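Local atomic coordinates of putative alpha/beta hydrolase fold protein (Candidatus Nitrososphaera gargensis, PDB entry 5A62), a protein that probably acts as a carboxylesterase of the alpha/beta hydrolase fold, hydrolysing ester substrates. Residues S8-Y14 with R63-K68; T140-I145 with F188-V193. All blocks are in the same frame, centred on the assembly; numbering follows the deposited sequence.

Contact 1: residues S8-Y14 with R63-K68; sequences SNSVSTY and RTNMGK
Five direct hydrogen bonds zip S8-Y14, which leads into and begins strand 12-18 of an alpha/beta hydrolase sheet, to the loop R63-K68 that follows strand 52-56. The segments run antiparallel (168°), with CA atoms nearest at N9-K68 (5.7 Å), V11-G67 (4.2 Å) and T13-T64 (4.9 Å). Side chains supply most of the bonding on the loop side. N65 (chi1 73°, chi2 -21°) reads the backbone around V11 with its amide, OD1 accepting from S12 N at 2.7 Å and ND2 donating to S10 O at 3.1 Å. T64 OG1 takes Y14 N at 2.9 Å and also hydrogen-bonds the main-chain O of E57. K68 N donates to N9 O (3.0 Å), while its extended side chain carries NZ to S8 O (2.9 Å); NZ also reaches I145 O of the second subunit. S10 has a left-handed backbone (60/12) inside an Asx turn, V11 N to N9 OD1 2.9 Å. G67 (81/-154) lies so close that a CB would clash with N9 O and V11 CG2. Water 1 links N9 O to M66 O, and water 2 links S12 O to R63 O. At the far end the R63 guanidinium, salt-bridged to E57, stacks on Y14 with planes at 14°, an off-centre cation-pi contact, and R63 CD sits over the ring face, 3.8 Å from the Y14 centroid.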
loop_
_atom_site.group_PDB
_atom_site.type_symbol
_atom_site.label_atom_id
_atom_site.label_comp_id
_atom_site.label_asym_id
_atom_site.label_seq_id
_atom_site.Cartn_x
_atom_site.Cartn_y
_atom_site.Cartn_z
ATOM N N SER A 8 -1.734 -13.127 17.206
ATOM C CA SER A 8 -0.559 -13.014 16.319
ATOM C C SER A 8 -0.371 -11.661 15.644
ATOM O O SER A 8 0.777 -11.299 15.340
ATOM C CB SER A 8 -0.573 -14.096 15.287
ATOM O OG SER A 8 -1.803 -14.174 14.647
ATOM N N ASN A 9 -1.453 -10.930 15.376
ATOM C CA ASN A 9 -1.312 -9.612 14.762
ATOM C C ASN A 9 -1.928 -8.487 15.613
ATOM O O ASN A 9 -1.801 -7.314 15.295
ATOM C CB ASN A 9 -1.852 -9.616 13.346
ATOM C CG ASN A 9 -3.349 -9.840 13.288
ATOM O OD1 ASN A 9 -4.064 -9.508 14.183
ATOM N ND2 ASN A 9 -3.814 -10.403 12.197
ATOM N N SER A 10 -2.479 -8.823 16.792
ATOM C CA SER A 10 -3.064 -7.902 17.739
ATOM C C SER A 10 -4.236 -7.075 17.221
ATOM O O SER A 10 -4.696 -6.195 17.919
ATOM C CB SER A 10 -2.028 -7.008 18.370
ATOM O OG SER A 10 -0.960 -7.804 18.921
ATOM N N VAL A 11 -4.771 -7.414 16.075
ATOM C CA VAL A 11 -6.014 -6.793 15.624
ATOM C C VAL A 11 -7.158 -7.277 16.448
ATOM O O VAL A 11 -7.354 -8.503 16.550
ATOM C CB VAL A 11 -6.256 -7.062 14.136
ATOM C CG1 VAL A 11 -7.561 -6.451 13.647
ATOM C CG2 VAL A 11 -5.095 -6.471 13.252
ATOM N N SER A 12 -7.928 -6.392 17.002
ATOM C CA SER A 12 -9.162 -6.746 17.739
ATOM C C SER A 12 -10.358 -6.213 16.956
ATOM O O SER A 12 -10.676 -5.037 16.992
ATOM C CB SER A 12 -9.108 -6.172 19.086
ATOM O OG SER A 12 -10.183 -6.591 19.839
ATOM N N THR A 13 -11.009 -7.113 16.231
ATOM C CA THR A 13 -12.122 -6.785 15.391
ATOM C C THR A 13 -13.366 -6.679 16.188
ATOM O O THR A 13 -13.806 -7.655 16.841
ATOM C CB THR A 13 -12.330 -7.890 14.347
ATOM O OG1 THR A 13 -11.186 -7.890 13.440
ATOM C CG2 THR A 13 -13.589 -7.719 13.590
ATOM N N TYR A 14 -14.016 -5.542 16.116
ATOM C CA TYR A 14 -15.357 -5.384 16.637
ATOM C C TYR A 14 -16.347 -5.938 15.689
ATOM O O TYR A 14 -16.323 -5.620 14.474
ATOM C CB TYR A 14 -15.711 -3.930 16.930
ATOM C CG TYR A 14 -17.067 -3.765 17.489
ATOM C CD1 TYR A 14 -17.300 -3.955 18.866
ATOM C CD2 TYR A 14 -18.132 -3.515 16.683
ATOM C CE1 TYR A 14 -18.614 -3.871 19.355
ATOM C CE2 TYR A 14 -19.421 -3.401 17.176
ATOM C CZ TYR A 14 -19.607 -3.600 18.509
ATOM O OH TYR A 14 -20.907 -3.548 19.006
ATOM N N ARG A 63 -14.547 0.964 16.226
ATOM C CA ARG A 63 -14.120 0.144 17.385
ATOM C C ARG A 63 -13.038 -0.810 17.107
ATOM O O ARG A 63 -12.487 -1.375 18.070
ATOM C CB ARG A 63 -15.332 -0.552 18.012
ATOM C CG ARG A 63 -16.272 0.469 18.635
ATOM C CD ARG A 63 -17.684 -0.042 18.831
ATOM N NE ARG A 63 -18.422 -0.144 17.562
ATOM C CZ ARG A 63 -19.727 -0.159 17.424
ATOM N NH1 ARG A 63 -20.501 -0.077 18.513
ATOM N NH2 ARG A 63 -20.278 -0.192 16.243
ATOM N N THR A 64 -12.637 -1.037 15.874
ATOM C CA THR A 64 -11.511 -1.897 15.525
ATOM C C THR A 64 -10.208 -1.121 15.434
ATOM O O THR A 64 -10.162 -0.080 14.825
ATOM C CB THR A 64 -11.798 -2.651 14.223
ATOM O OG1 THR A 64 -12.976 -3.447 14.398
ATOM C CG2 THR A 64 -10.625 -3.547 13.813
ATOM N N ASN A 65 -9.191 -1.623 16.059
ATOM C CA ASN A 65 -7.857 -1.093 16.078
ATOM C C ASN A 65 -7.042 -1.484 14.874
ATOM O O ASN A 65 -7.588 -2.008 13.903
ATOM C CB ASN A 65 -7.173 -1.485 17.360
ATOM C CG ASN A 65 -6.813 -2.933 17.369
ATOM O OD1 ASN A 65 -7.355 -3.726 16.647
ATOM N ND2 ASN A 65 -5.790 -3.277 18.144
ATOM N N MET A 66 -5.723 -1.196 14.871
ATOM C CA MET A 66 -4.841 -1.589 13.824
ATOM C C MET A 66 -3.947 -2.778 14.122
ATOM O O MET A 66 -3.484 -3.423 13.186
ATOM C CB MET A 66 -3.981 -0.377 13.424
ATOM C CG MET A 66 -4.729 0.810 12.860
ATOM S SD MET A 66 -5.483 0.491 11.272
ATOM C CE MET A 66 -4.044 0.339 10.161
ATOM N N GLY A 67 -3.740 -3.120 15.370
ATOM C CA GLY A 67 -2.790 -4.179 15.702
ATOM C C GLY A 67 -1.368 -3.696 15.709
ATOM O O GLY A 67 -1.053 -2.516 15.907
ATOM N N LYS A 68 -0.474 -4.630 15.463
ATOM C CA LYS A 68 0.949 -4.479 15.550
ATOM C C LYS A 68 1.464 -3.547 14.493
ATOM O O LYS A 68 2.564 -3.009 14.637
ATOM C CB LYS A 68 1.587 -5.890 15.342
ATOM C CG LYS A 68 1.501 -6.838 16.543
ATOM C CD LYS A 68 2.313 -8.106 16.365
ATOM C CE LYS A 68 2.051 -9.047 17.534
ATOM N NZ LYS A 68 2.731 -10.321 17.249
HETATM O O HOH W 1 -1.526 -5.509 12.701
HETATM O O HOH W 2 -10.369 -2.962 18.735
#

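Contact 2: residues T140-I145 with F188-V193; sequences TREVAI and FVAATV
Two helical segments, T140-I145 of helix 136-147 and F188-V193 of helix 185-194, pack antiparallel among the helices inserted between strands 116-122 and 212-218, the position of the cap in many alpha/beta hydrolases. Their axes approach to 10.1 Å at a signed crossing angle of -165°, and the nearest CA atoms are R141 and V189, 5.8 Å apart. R141 is the most covered residue, ahead of F188 and V189. It has chi1 m, chi2 t, chi3 m and chi4 -84°; its CA-to-CB bond points sideways, then the chain reaches across the gap, CD 3.9 Å from V189 CG1 and NH1 2.9 Å from T192 OG1. V193 CG2 covers one face of the guanidinium. T192, in the p rotamer, donates OG1 back to V189 O (3.0 Å), which leaves the oxygen to accept from R141; water 3 joins R141 NH1 (3.0 Å) to T192 O (2.8 Å). F188, chi1 t and chi2 80°, projects toward helix 136-147, its CZ 3.6 Å from T140 OG1 and its CD2 4.0 Å from A144 CB. I145 (m, t) completes the interface with CG1 3.9 Å from V189 CG2. M149 of helix 149-157 packs on both A144 and F188, and T73 of the second subunit packs on R141. A single direct hydrogen bond thus joins the segments within mostly apolar packing, T192 OG1 acting as both acceptor and donor.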
loop_
_atom_site.group_PDB
_atom_site.type_symbol
_atom_site.label_atom_id
_atom_site.label_comp_id
_atom_site.label_asym_id
_atom_site.label_seq_id
_atom_site.Cartn_x
_atom_site.Cartn_y
_atom_site.Cartn_z
ATOM N N THR A 140 -7.075 13.452 0.019
ATOM C CA THR A 140 -7.833 13.125 1.201
ATOM C C THR A 140 -6.896 12.603 2.310
ATOM O O THR A 140 -7.071 12.939 3.476
ATOM C CB THR A 140 -8.964 12.137 0.964
ATOM O OG1 THR A 140 -8.420 10.930 0.398
ATOM C CG2 THR A 140 -9.970 12.761 -0.017
ATOM N N ARG A 141 -5.875 11.816 1.970
ATOM C CA ARG A 141 -4.899 11.419 2.984
ATOM C C ARG A 141 -4.225 12.645 3.625
ATOM O O ARG A 141 -4.043 12.697 4.834
ATOM C CB ARG A 141 -3.826 10.462 2.432
ATOM C CG ARG A 141 -4.315 9.025 2.262
ATOM C CD ARG A 141 -3.165 8.076 1.925
ATOM N NE ARG A 141 -2.618 8.310 0.631
ATOM C CZ ARG A 141 -3.097 7.811 -0.487
ATOM N NH1 ARG A 141 -4.126 6.995 -0.402
ATOM N NH2 ARG A 141 -2.583 8.136 -1.648
ATOM N N GLU A 142 -3.880 13.614 2.772
ATOM C CA GLU A 142 -3.161 14.801 3.268
ATOM C C GLU A 142 -4.058 15.582 4.235
ATOM O O GLU A 142 -3.577 15.990 5.306
ATOM C CB GLU A 142 -2.779 15.670 2.098
ATOM C CG GLU A 142 -2.027 16.916 2.517
ATOM C CD GLU A 142 -1.607 17.809 1.346
ATOM O OE1 GLU A 142 -1.846 17.484 0.150
ATOM O OE2 GLU A 142 -1.049 18.913 1.650
ATOM N N VAL A 143 -5.328 15.744 3.863
ATOM C CA VAL A 143 -6.224 16.402 4.823
ATOM C C VAL A 143 -6.383 15.604 6.123
ATOM O O VAL A 143 -6.349 16.118 7.233
ATOM C CB VAL A 143 -7.609 16.700 4.220
ATOM C CG1 VAL A 143 -8.511 17.314 5.290
ATOM C CG2 VAL A 143 -7.472 17.591 3.024
ATOM N N ALA A 144 -6.572 14.308 6.029
ATOM C CA ALA A 144 -6.730 13.483 7.223
ATOM C C ALA A 144 -5.532 13.639 8.153
ATOM O O ALA A 144 -5.671 13.773 9.366
ATOM C CB ALA A 144 -6.882 12.009 6.851
ATOM N N ILE A 145 -4.337 13.593 7.581
ATOM C CA ILE A 145 -3.120 13.658 8.377
ATOM C C ILE A 145 -2.869 15.058 8.969
ATOM O O ILE A 145 -2.480 15.150 10.145
ATOM C CB ILE A 145 -1.924 13.175 7.535
ATOM C CG1 ILE A 145 -2.123 11.725 7.200
ATOM C CG2 ILE A 145 -0.591 13.340 8.335
ATOM C CD1 ILE A 145 -1.264 11.264 6.001
ATOM N N PHE A 188 -7.955 5.254 7.987
ATOM C CA PHE A 188 -8.277 5.799 6.692
ATOM C C PHE A 188 -7.080 5.695 5.766
ATOM O O PHE A 188 -7.227 5.262 4.612
ATOM C CB PHE A 188 -8.709 7.271 6.874
ATOM C CG PHE A 188 -9.082 7.893 5.556
ATOM C CD1 PHE A 188 -10.316 7.674 4.976
ATOM C CD2 PHE A 188 -8.195 8.721 4.891
ATOM C CE1 PHE A 188 -10.617 8.231 3.734
ATOM C CE2 PHE A 188 -8.501 9.261 3.673
ATOM C CZ PHE A 188 -9.662 8.989 3.105
ATOM N N VAL A 189 -5.928 6.175 6.232
ATOM C CA VAL A 189 -4.726 6.143 5.442
ATOM C C VAL A 189 -4.401 4.735 4.997
ATOM O O VAL A 189 -4.191 4.477 3.810
ATOM C CB VAL A 189 -3.583 6.821 6.150
ATOM C CG1 VAL A 189 -2.298 6.637 5.402
ATOM C CG2 VAL A 189 -3.893 8.315 6.296
ATOM N N ALA A 190 -4.388 3.777 5.910
ATOM C CA ALA A 190 -4.022 2.431 5.565
ATOM C C ALA A 190 -4.993 1.821 4.577
ATOM O O ALA A 190 -4.587 1.064 3.694
ATOM C CB ALA A 190 -3.967 1.575 6.757
ATOM N N ALA A 191 -6.269 2.064 4.697
ATOM C CA ALA A 191 -7.253 1.447 3.830
ATOM C C ALA A 191 -7.087 1.956 2.404
ATOM O O ALA A 191 -7.165 1.202 1.438
ATOM C CB ALA A 191 -8.636 1.631 4.358
ATOM N N THR A 192 -6.917 3.262 2.301
ATOM C CA THR A 192 -6.734 3.827 0.987
ATOM C C THR A 192 -5.444 3.312 0.295
ATOM O O THR A 192 -5.376 3.034 -0.901
ATOM C CB THR A 192 -6.834 5.336 0.949
ATOM O OG1 THR A 192 -5.768 5.911 1.691
ATOM C CG2 THR A 192 -8.160 5.847 1.400
ATOM N N VAL A 193 -4.373 3.194 1.067
ATOM C CA VAL A 193 -3.132 2.636 0.542
ATOM C C VAL A 193 -3.378 1.160 0.087
ATOM O O VAL A 193 -2.859 0.709 -0.919
ATOM C CB VAL A 193 -1.999 2.775 1.567
ATOM C CG1 VAL A 193 -0.804 1.925 1.166
ATOM C CG2 VAL A 193 -1.631 4.236 1.750
HETATM O O HOH W 3 -5.510 5.332 -2.495
#

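Overall arrangement
From the N terminus, contact 1 comes first: it closes a loop of 48 residues holding strands 25-29 and 52-56 and helix 40-48, and ties the start of strand 12-18 to the loop ahead of helix 74-87. The chain then passes through the central strands 93-98 and 116-122 before contact 2 closes a second excursion, of helices and loops without a strand, by pairing helices 136-147 and 185-194. The two loops are in series, neither nested nor crossing. Their centres lie 18 Å apart, yet they touch where M66 CE meets A190 CB at 3.6 Å, joining the loop between strand 52-56 and helix 74-87 to the helical insertion. Contact 1 of one subunit also faces contact 2 of the other across the dimer.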